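Local coordinates for protein uncharacterized HTH-type transcriptional regulator HI_0893 (Haemophilus influenzae, PDB 3QKX) that probably binds DNA at regulatory sites and controls transcription, as a two-chain, all-helical member of the TetR family, at residues F14-R19 and A35-V40. Numbering follows the deposited sequence.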
loop_
_atom_site.group_PDB
_atom_site.type_symbol
_atom_site.label_atom_id
_atom_site.label_comp_id
_atom_site.label_asym_id
_atom_site.label_seq_id
_atom_site.Cartn_x
_atom_site.Cartn_y
_atom_site.Cartn_z
ATOM N N PHE A 14 -17.745 11.164 -11.600
ATOM C CA PHE A 14 -16.555 10.469 -11.110
ATOM C C PHE A 14 -16.124 11.004 -9.737
ATOM O O PHE A 14 -15.835 10.232 -8.835
ATOM C CB PHE A 14 -15.385 10.571 -12.105
ATOM C CG PHE A 14 -15.591 9.817 -13.407
ATOM C CD1 PHE A 14 -16.165 8.547 -13.440
ATOM C CD2 PHE A 14 -15.138 10.366 -14.597
ATOM C CE1 PHE A 14 -16.330 7.878 -14.637
ATOM C CE2 PHE A 14 -15.294 9.693 -15.808
ATOM C CZ PHE A 14 -15.881 8.449 -15.829
ATOM N N SER A 15 -16.106 12.328 -9.604
ATOM C CA SER A 15 -15.886 12.999 -8.327
ATOM C C SER A 15 -16.790 12.446 -7.224
ATOM O O SER A 15 -16.350 12.223 -6.111
ATOM C CB SER A 15 -16.135 14.504 -8.493
ATOM O OG SER A 15 -16.248 15.164 -7.237
ATOM N N ALA A 16 -18.063 12.261 -7.550
ATOM C CA ALA A 16 -19.030 11.706 -6.615
ATOM C C ALA A 16 -18.773 10.238 -6.338
ATOM O O ALA A 16 -19.070 9.773 -5.269
ATOM C CB ALA A 16 -20.485 11.913 -7.159
ATOM N N THR A 17 -18.261 9.504 -7.317
ATOM C CA THR A 17 -17.905 8.102 -7.123
ATOM C C THR A 17 -16.836 7.964 -6.037
ATOM O O THR A 17 -16.964 7.138 -5.138
ATOM C CB THR A 17 -17.401 7.441 -8.425
ATOM O OG1 THR A 17 -18.483 7.283 -9.341
ATOM C CG2 THR A 17 -16.773 6.059 -8.131
ATOM N N ASP A 18 -15.799 8.789 -6.130
ATOM C CA ASP A 18 -14.785 8.880 -5.091
ATOM C C ASP A 18 -15.387 9.039 -3.697
ATOM O O ASP A 18 -15.095 8.245 -2.800
ATOM C CB ASP A 18 -13.856 10.062 -5.361
ATOM C CG ASP A 18 -12.620 9.673 -6.115
ATOM O OD1 ASP A 18 -11.961 8.673 -5.749
ATOM O OD2 ASP A 18 -12.261 10.423 -7.036
ATOM N N ARG A 19 -16.256 10.035 -3.540
ATOM C CA ARG A 19 -16.842 10.354 -2.229
ATOM C C ARG A 19 -17.635 9.201 -1.639
ATOM O O ARG A 19 -17.423 8.834 -0.497
ATOM C CB ARG A 19 -17.742 11.590 -2.321
ATOM C CG ARG A 19 -16.986 12.883 -2.570
ATOM C CD ARG A 19 -17.908 14.103 -2.471
ATOM N NE ARG A 19 -17.764 14.917 -3.675
ATOM C CZ ARG A 19 -18.650 15.038 -4.677
ATOM N NH1 ARG A 19 -19.875 14.486 -4.634
ATOM N NH2 ARG A 19 -18.317 15.783 -5.726
ATOM N N ALA A 35 -25.997 8.963 -8.397
ATOM C CA ALA A 35 -26.711 10.085 -9.026
ATOM C C ALA A 35 -27.071 11.142 -7.983
ATOM O O ALA A 35 -26.875 12.337 -8.226
ATOM C CB ALA A 35 -27.947 9.595 -9.723
ATOM N N LYS A 36 -27.590 10.700 -6.830
ATOM C CA LYS A 36 -27.962 11.623 -5.746
ATOM C C LYS A 36 -26.732 12.392 -5.288
ATOM O O LYS A 36 -26.769 13.615 -5.155
ATOM C CB LYS A 36 -28.600 10.877 -4.554
ATOM N N GLU A 37 -25.632 11.664 -5.106
ATOM C CA GLU A 37 -24.356 12.255 -4.708
ATOM C C GLU A 37 -23.827 13.232 -5.749
ATOM O O GLU A 37 -23.266 14.257 -5.391
ATOM C CB GLU A 37 -23.312 11.148 -4.429
ATOM C CG GLU A 37 -21.982 11.621 -3.815
ATOM C CD GLU A 37 -22.148 12.417 -2.507
ATOM O OE1 GLU A 37 -23.056 12.093 -1.714
ATOM O OE2 GLU A 37 -21.370 13.372 -2.289
ATOM N N ALA A 38 -24.034 12.925 -7.031
ATOM C CA ALA A 38 -23.539 13.790 -8.113
ATOM C C ALA A 38 -24.471 14.956 -8.456
ATOM O O ALA A 38 -24.065 15.842 -9.196
ATOM C CB ALA A 38 -23.244 12.956 -9.370
ATOM N N ASN A 39 -25.706 14.954 -7.927
ATOM C CA ASN A 39 -26.722 15.953 -8.277
ATOM C C ASN A 39 -27.101 15.853 -9.777
ATOM O O ASN A 39 -27.220 16.857 -10.477
ATOM C CB ASN A 39 -26.245 17.371 -7.879
ATOM C CG ASN A 39 -27.395 18.309 -7.473
ATOM O OD1 ASN A 39 -28.567 18.110 -7.838
ATOM N ND2 ASN A 39 -27.053 19.342 -6.705
ATOM N N VAL A 40 -27.272 14.617 -10.247
ATOM C CA VAL A 40 -27.758 14.337 -11.576
ATOM C C VAL A 40 -28.984 13.434 -11.493
ATOM O O VAL A 40 -29.104 12.637 -10.575
ATOM C CB VAL A 40 -26.683 13.666 -12.467
ATOM C CG1 VAL A 40 -25.499 14.563 -12.616
ATOM C CG2 VAL A 40 -26.284 12.355 -11.911
#
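Ala16 and Ala38 meet methyl to methyl, CB to CB at 3.7 Å, where helix 6-23 packs against the last turn of helix 31-38. The CA atoms of this pair are only 5.2 Å apart, a spacing that suits alanine on both helices, because a single methyl from each is enough to bring them into contact. Beside this buried apolar spot, Glu37 reaches across to helix 6-23. Its CB lies 4.0 Å from Ala16 CB, and Glu37 CG, anti to the backbone N (chi1 -172°), packs on the same methyl at 3.7 Å and also comes within 3.6 Å of Arg19 NH1. A bend at chi2 then turns the carboxylate toward Arg19. Glu37 CD lies at the edge of the Arg19 guanidinium, in its plane, and Glu37 OE2 takes a hydrogen bond from Arg19 NH1 at 3.0 Å that forms part of a salt bridge. The N-H points fairly straight at the oxygen (157°) and close to the guanidinium plane, but it meets OE2 on the anti side, and the two flat groups are turned 58° from each other. This is thus a single-point contact, unlike a two-pronged, coplanar pair. Arg19 CD also approaches Glu37 OE2, at 3.5 Å, while one guanidinium face looks back on its own helix, over Ala16 CA and Ser15 O. Arg23, one turn further along, adds a long, weak ion pair to the same OE2. The long, charged residues therefore occupy the partly exposed border, the alanines the buried interior. Just beyond, Asn39 ends the helix in a Schellman motif with positive phi, and Ala38 O accepts a hydrogen bond from Gln12. Helix 31-38 is the first helix of the predicted helix-turn-helix, and its packing on helix 6-23 is characteristic of the three-helix TetR-type DNA-binding domain.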